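Thiamine phosphate pyrophosphorylase (Bacteroides thetaiotaomicron VPI-5482, PDB 3CEU) probably catalyses the joining of the thiazole and pyrimidine moieties into thiamine phosphate, a late step of thiamine diphosphate biosynthesis, within a TIM barrel. Local coordinates at residues 152-155 with 156-159; 172-175 with 176-180. One frame throughout, in Å; residues are numbered along the deposited sequence.

Interaction 1 of 2, residues 152-155 with 156-159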
ATOM      1  N   GLY A 152     -11.096  -3.918   0.865  1.00 13.64           N
ATOM      2  CA  GLY A 152     -12.376  -3.379   0.454  1.00 30.46           C
ATOM      3  C   GLY A 152     -12.526  -1.886   0.611  1.00 30.65           C
ATOM      4  O   GLY A 152     -13.591  -1.401   0.983  1.00 43.76           O
ATOM      5  N   ILE A 153     -11.465  -1.149   0.317  1.00 26.94           N
ATOM      6  CA  ILE A 153     -11.501   0.300   0.434  1.00 29.29           C
ATOM      7  C   ILE A 153     -11.796   0.917  -0.935  1.00 27.55           C
ATOM      8  O   ILE A 153     -11.317   0.424  -1.956  1.00 29.88           O
ATOM      9  CB  ILE A 153     -10.155   0.812   0.961  1.00 27.06           C
ATOM     10  CG1 ILE A 153      -9.816   0.079   2.263  1.00 20.02           C
ATOM     11  CG2 ILE A 153     -10.207   2.316   1.171  1.00 22.54           C
ATOM     12  CD1 ILE A 153      -8.457   0.424   2.831  1.00 16.69           C
ATOM     13  N   ASN A 154     -12.594   1.978  -0.956  1.00 22.85           N
ATOM     14  CA  ASN A 154     -12.937   2.645  -2.208  1.00 24.40           C
ATOM     15  C   ASN A 154     -13.342   4.081  -1.945  1.00 18.66           C
ATOM     16  O   ASN A 154     -13.252   4.555  -0.815  1.00 27.50           O
ATOM     17  CB  ASN A 154     -14.087   1.930  -2.926  1.00 28.23           C
ATOM     18  CG  ASN A 154     -15.342   1.863  -2.084  1.00 20.86           C
ATOM     19  OD1 ASN A 154     -15.594   2.742  -1.265  1.00 30.18           O
ATOM     20  ND2 ASN A 154     -16.141   0.823  -2.287  1.00 23.67           N
ATOM     21  N   GLU A 155     -13.806   4.761  -2.992  1.00 14.93           N
ATOM     22  CA  GLU A 155     -14.216   6.161  -2.902  1.00 21.85           C
ATOM     23  C   GLU A 155     -15.455   6.355  -2.030  1.00 23.95           C
ATOM     24  O   GLU A 155     -15.705   7.451  -1.529  1.00 34.77           O
ATOM     25  CB  GLU A 155     -14.486   6.721  -4.305  1.00 21.33           C
ATOM     26  CG  GLU A 155     -15.821   6.285  -4.905  1.00 38.19           C
ATOM     27  CD  GLU A 155     -15.953   6.625  -6.376  1.00 35.63           C
ATOM     28  OE1 GLU A 155     -15.250   5.998  -7.193  1.00 53.76           O
ATOM     29  OE2 GLU A 155     -16.754   7.519  -6.724  1.00 39.73           O
ATOM     30  N   ASP A 156     -16.230   5.293  -1.852  1.00 22.58           N
ATOM     31  CA  ASP A 156     -17.442   5.368  -1.042  1.00 27.67           C
ATOM     32  C   ASP A 156     -17.187   5.264   0.462  1.00 34.83           C
ATOM     33  O   ASP A 156     -17.975   5.783   1.254  1.00 43.18           O
ATOM     34  CB  ASP A 156     -18.420   4.273  -1.473  1.00 36.70           C
ATOM     35  CG  ASP A 156     -19.047   4.553  -2.824  1.00 39.53           C
ATOM     36  OD1 ASP A 156     -19.587   3.605  -3.444  1.00 41.57           O
ATOM     37  OD2 ASP A 156     -19.014   5.725  -3.257  1.00 39.26           O
ATOM     38  N   ASN A 157     -16.094   4.606   0.851  1.00 35.10           N
ATOM     39  CA  ASN A 157     -15.757   4.422   2.270  1.00 34.10           C
ATOM     40  C   ASN A 157     -14.401   4.970   2.702  1.00 33.04           C
ATOM     41  O   ASN A 157     -13.949   4.703   3.814  1.00 32.11           O
ATOM     42  CB  ASN A 157     -15.796   2.938   2.634  1.00 29.77           C
ATOM     43  CG  ASN A 157     -14.896   2.102   1.747  1.00 29.67           C
ATOM     44  OD1 ASN A 157     -13.764   2.492   1.427  1.00 25.34           O
ATOM     45  ND2 ASN A 157     -15.387   0.937   1.356  1.00 26.91           N
ATOM     46  N   LEU A 158     -13.747   5.728   1.836  1.00 28.53           N
ATOM     47  CA  LEU A 158     -12.445   6.272   2.176  1.00 33.57           C
ATOM     48  C   LEU A 158     -12.530   7.211   3.376  1.00 36.91           C
ATOM     49  O   LEU A 158     -11.746   7.099   4.316  1.00 38.08           O
ATOM     50  CB  LEU A 158     -11.850   7.007   0.974  1.00 21.11           C
ATOM     51  CG  LEU A 158     -10.359   7.315   1.090  1.00 31.32           C
ATOM     52  CD1 LEU A 158      -9.605   6.032   1.431  1.00 34.98           C
ATOM     53  CD2 LEU A 158      -9.840   7.907  -0.220  1.00 35.49           C
ATOM     54  N   LEU A 159     -13.489   8.129   3.353  1.00 40.92           N
ATOM     55  CA  LEU A 159     -13.648   9.080   4.451  1.00 37.52           C
ATOM     56  C   LEU A 159     -13.973   8.398   5.770  1.00 35.97           C
ATOM     57  O   LEU A 159     -13.611   8.896   6.836  1.00 35.95           O
ATOM     58  CB  LEU A 159     -14.753  10.096   4.136  1.00 36.11           C
ATOM     59  CG  LEU A 159     -14.457  11.114   3.033  1.00 36.56           C
ATOM     60  CD1 LEU A 159     -13.115  11.776   3.319  1.00 31.19           C
ATOM     61  CD2 LEU A 159     -14.431  10.423   1.673  1.00 42.35           C
TER

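Interaction 2 of 2, residues 172-175 with 176-180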
ATOM      1  N   LEU A 172      -5.885  -1.467  -3.943  1.00 21.20           N
ATOM      2  CA  LEU A 172      -5.317  -2.266  -5.016  1.00 21.21           C
ATOM      3  C   LEU A 172      -6.342  -2.393  -6.142  1.00 24.11           C
ATOM      4  O   LEU A 172      -6.207  -1.753  -7.184  1.00 15.38           O
ATOM      5  CB  LEU A 172      -4.897  -3.650  -4.494  1.00 19.66           C
ATOM      6  CG  LEU A 172      -3.797  -4.377  -5.292  1.00 25.78           C
ATOM      7  CD1 LEU A 172      -3.235  -5.561  -4.490  1.00 23.82           C
ATOM      8  CD2 LEU A 172      -4.367  -4.857  -6.614  1.00 12.46           C
ATOM      9  N   GLY A 173      -7.377  -3.196  -5.916  1.00 29.02           N
ATOM     10  CA  GLY A 173      -8.403  -3.399  -6.928  1.00 26.36           C
ATOM     11  C   GLY A 173      -9.171  -2.168  -7.396  1.00 25.33           C
ATOM     12  O   GLY A 173      -9.259  -1.892  -8.599  1.00 17.59           O
ATOM     13  N   ASP A 174      -9.737  -1.421  -6.454  1.00 27.76           N
ATOM     14  CA  ASP A 174     -10.514  -0.242  -6.817  1.00 30.32           C
ATOM     15  C   ASP A 174      -9.749   0.712  -7.718  1.00 26.94           C
ATOM     16  O   ASP A 174     -10.339   1.593  -8.354  1.00 27.16           O
ATOM     17  CB  ASP A 174     -10.956   0.520  -5.579  1.00 33.54           C
ATOM     18  CG  ASP A 174     -11.686   1.791  -5.933  1.00 39.46           C
ATOM     19  OD1 ASP A 174     -12.741   1.698  -6.601  1.00 39.88           O
ATOM     20  OD2 ASP A 174     -11.204   2.881  -5.561  1.00 30.91           O
ATOM     21  N   LEU A 175      -8.432   0.531  -7.772  1.00 20.06           N
ATOM     22  CA  LEU A 175      -7.603   1.388  -8.592  1.00 19.28           C
ATOM     23  C   LEU A 175      -7.185   0.742  -9.919  1.00 18.37           C
ATOM     24  O   LEU A 175      -7.534   1.247 -10.994  1.00 16.99           O
ATOM     25  CB  LEU A 175      -6.382   1.841  -7.785  1.00 24.33           C
ATOM     26  CG  LEU A 175      -5.520   2.931  -8.409  1.00 19.60           C
ATOM     27  CD1 LEU A 175      -4.743   3.659  -7.327  1.00 22.75           C
ATOM     28  CD2 LEU A 175      -4.587   2.297  -9.420  1.00 38.06           C
ATOM     29  N   TRP A 176      -6.462  -0.374  -9.851  1.00 12.31           N
ATOM     30  CA  TRP A 176      -6.000  -1.052 -11.060  1.00 12.62           C
ATOM     31  C   TRP A 176      -7.123  -1.633 -11.938  1.00 16.55           C
ATOM     32  O   TRP A 176      -6.981  -1.718 -13.161  1.00 13.31           O
ATOM     33  CB  TRP A 176      -4.992  -2.150 -10.695  1.00 16.79           C
ATOM     34  CG  TRP A 176      -3.792  -1.623  -9.975  1.00 14.26           C
ATOM     35  CD1 TRP A 176      -3.527  -1.727  -8.643  1.00 20.48           C
ATOM     36  CD2 TRP A 176      -2.722  -0.855 -10.538  1.00 26.32           C
ATOM     37  NE1 TRP A 176      -2.357  -1.064  -8.336  1.00 25.93           N
ATOM     38  CE2 TRP A 176      -1.844  -0.519  -9.483  1.00 19.71           C
ATOM     39  CE3 TRP A 176      -2.424  -0.407 -11.835  1.00 21.25           C
ATOM     40  CZ2 TRP A 176      -0.685   0.238  -9.680  1.00 19.30           C
ATOM     41  CZ3 TRP A 176      -1.269   0.350 -12.031  1.00 19.42           C
ATOM     42  CH2 TRP A 176      -0.419   0.663 -10.960  1.00 15.74           C
ATOM     43  N   ASN A 177      -8.230  -2.027 -11.320  1.00  8.65           N
ATOM     44  CA  ASN A 177      -9.358  -2.568 -12.063  1.00 16.29           C
ATOM     45  C   ASN A 177      -9.915  -1.528 -13.042  1.00 24.26           C
ATOM     46  O   ASN A 177     -10.746  -1.850 -13.903  1.00 28.29           O
ATOM     47  CB  ASN A 177     -10.461  -3.016 -11.092  1.00 11.77           C
ATOM     48  CG  ASN A 177     -10.044  -4.228 -10.240  1.00 15.24           C
ATOM     49  OD1 ASN A 177     -10.672  -4.541  -9.222  1.00 11.54           O
ATOM     50  ND2 ASN A 177      -8.985  -4.914 -10.668  1.00 17.18           N
ATOM     51  N   LYS A 178      -9.450  -0.286 -12.912  1.00 21.27           N
ATOM     52  CA  LYS A 178      -9.898   0.812 -13.772  1.00 19.35           C
ATOM     53  C   LYS A 178      -9.141   0.819 -15.087  1.00 16.53           C
ATOM     54  O   LYS A 178      -9.275   1.738 -15.886  1.00 15.45           O
ATOM     55  CB  LYS A 178      -9.700   2.159 -13.062  1.00 22.13           C
ATOM     56  CG  LYS A 178     -10.929   3.058 -13.076  1.00 24.18           C
ATOM     57  CD  LYS A 178     -12.129   2.356 -12.461  1.00 34.75           C
ATOM     58  CE  LYS A 178     -12.027   2.249 -10.944  1.00 21.79           C
ATOM     59  NZ  LYS A 178     -12.304   3.554 -10.277  1.00 13.11           N
ATOM     60  N   PHE A 179      -8.336  -0.206 -15.311  1.00 20.59           N
ATOM     61  CA  PHE A 179      -7.586  -0.279 -16.553  1.00 15.94           C
ATOM     62  C   PHE A 179      -7.508  -1.699 -17.066  1.00 18.73           C
ATOM     63  O   PHE A 179      -7.148  -2.614 -16.330  1.00 25.27           O
ATOM     64  CB  PHE A 179      -6.174   0.271 -16.362  1.00 12.76           C
ATOM     65  CG  PHE A 179      -5.301   0.129 -17.574  1.00 14.24           C
ATOM     66  CD1 PHE A 179      -4.314  -0.851 -17.628  1.00  7.82           C
ATOM     67  CD2 PHE A 179      -5.460   0.984 -18.662  1.00 16.31           C
ATOM     68  CE1 PHE A 179      -3.492  -0.973 -18.746  1.00 21.23           C
ATOM     69  CE2 PHE A 179      -4.648   0.874 -19.788  1.00 15.30           C
ATOM     70  CZ  PHE A 179      -3.658  -0.103 -19.833  1.00 24.02           C
ATOM     71  N   ASP A 180      -7.860  -1.882 -18.332  1.00 20.69           N
ATOM     72  CA  ASP A 180      -7.790  -3.202 -18.938  1.00 21.06           C
ATOM     73  C   ASP A 180      -6.916  -3.104 -20.175  1.00 23.81           C
ATOM     74  O   ASP A 180      -7.261  -2.429 -21.149  1.00 22.51           O
ATOM     75  CB  ASP A 180      -9.178  -3.711 -19.319  1.00 25.67           C
ATOM     76  CG  ASP A 180     -10.122  -3.756 -18.142  1.00 27.18           C
ATOM     77  OD1 ASP A 180      -9.710  -4.243 -17.066  1.00 31.30           O
ATOM     78  OD2 ASP A 180     -11.281  -3.314 -18.300  1.00 39.49           O
TER

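Interaction 1 of 2, residues 152-155 with 156-159
N154 OD1 draws in two successive backbone amides, weakly D156 N at 2.7 Å and more firmly N157 N at 2.9 Å. This is an Asx turn, set in the loop that leads from barrel strand 147-150 to helix 158-163. N157 N approaches the N154 side-chain carbonyl nearly end-on, at a C=O...N angle of 174°. The same amide also reaches the main-chain N154 O at 3.3 Å, from above that carbonyl's plane and so not on a lone pair. N154 can fold back over its own turn because its CG sits between the backbone N and the carbonyl carbon (chi1 59°). N157 takes much the same first torsion and returns the favour: its OD1 accepts N154 N at 2.7 Å in a nearly straight bond, while its ND2 donates a hydrogen bond to G152 O at 3.0 Å. The G152 bond lies in the plane of the accepting carbonyl, although G152 O is tilted from the N157 amide plane. The two carboxamides are nearly parallel, 10° apart, while the side chains that bear them cross at about a right angle. Replacing N157 with an alanine would probably leave N154 N and G152 O without their mates and let the loop after the strand shift. E155 packs on H193 and L197 of helix 188-201, and its OE2 makes a long, weak ion pair with K196. I153 CG2 meets L158 CD1 at 3.8 Å, an apolar contact.

Interaction 2 of 2, residues 172-175 with 176-180
L175 holds its CG anti to the backbone N (chi1 -170°), and W176 turns its CG anti to the carbonyl carbon (chi1 -59°), which lays the two side chains alongside one another. L175 CD2 comes down over one face of the indole as a CH-pi contact, 3.9 Å from the centroid of the five-membered ring and 11° off its normal. L172 meets the indole at CD1, its CD2 lying 3.8 Å from that W176 atom, with the two side chains at about a right angle. L175 and W176 lie in the short helix 173-176, which follows the last barrel strand, 168-171; L172 is its N-cap residue. W176 N returns to L172 O at 3.0 Å, nearly in line with the carbonyl, and N177 N to G173 O at 2.9 Å, within the carbonyl plane. A type I turn from W176 to F179 then leads the chain away, with F179 N bonded to W176 O at 3.0 Å. The bent K178 chain reaches back to the helix, bringing CE to 3.2 Å from D174 O. Its NZ stays 4.1 Å from D174 OD1, too far for a salt bridge; D174 OD2 is instead hydrogen-bonded to H193 of helix 188-201. W176 is buried among I18, I19 and L22 of helix 15-24, and its NE1 donates to V6 O on strand 2-6. The indole is thus greasy on its face yet satisfied at its one polar atom, while the K178 ammonium probably exerts only a mild electrostatic pull on D174.

How the interactions relate
Along the chain, strand 147-150 runs out into the loop of interaction 1, which closes on itself at the start of helix 158-163. That helix leads to the final barrel strand, 168-171, and interaction 2 follows at once, in the short helix 173-176 and the turn that takes the chain on toward helix 188-201. The two contacts are in series, neither nested nor crossed, with centres about 14 Å apart. They still touch: D174 CB packs on I153 O, and D174 OD2 on N154 CA. The segments after the last two barrel strands thus meet, and helix 188-201 packs against both, through E155 and L158 on one and D174 and L175 on the other.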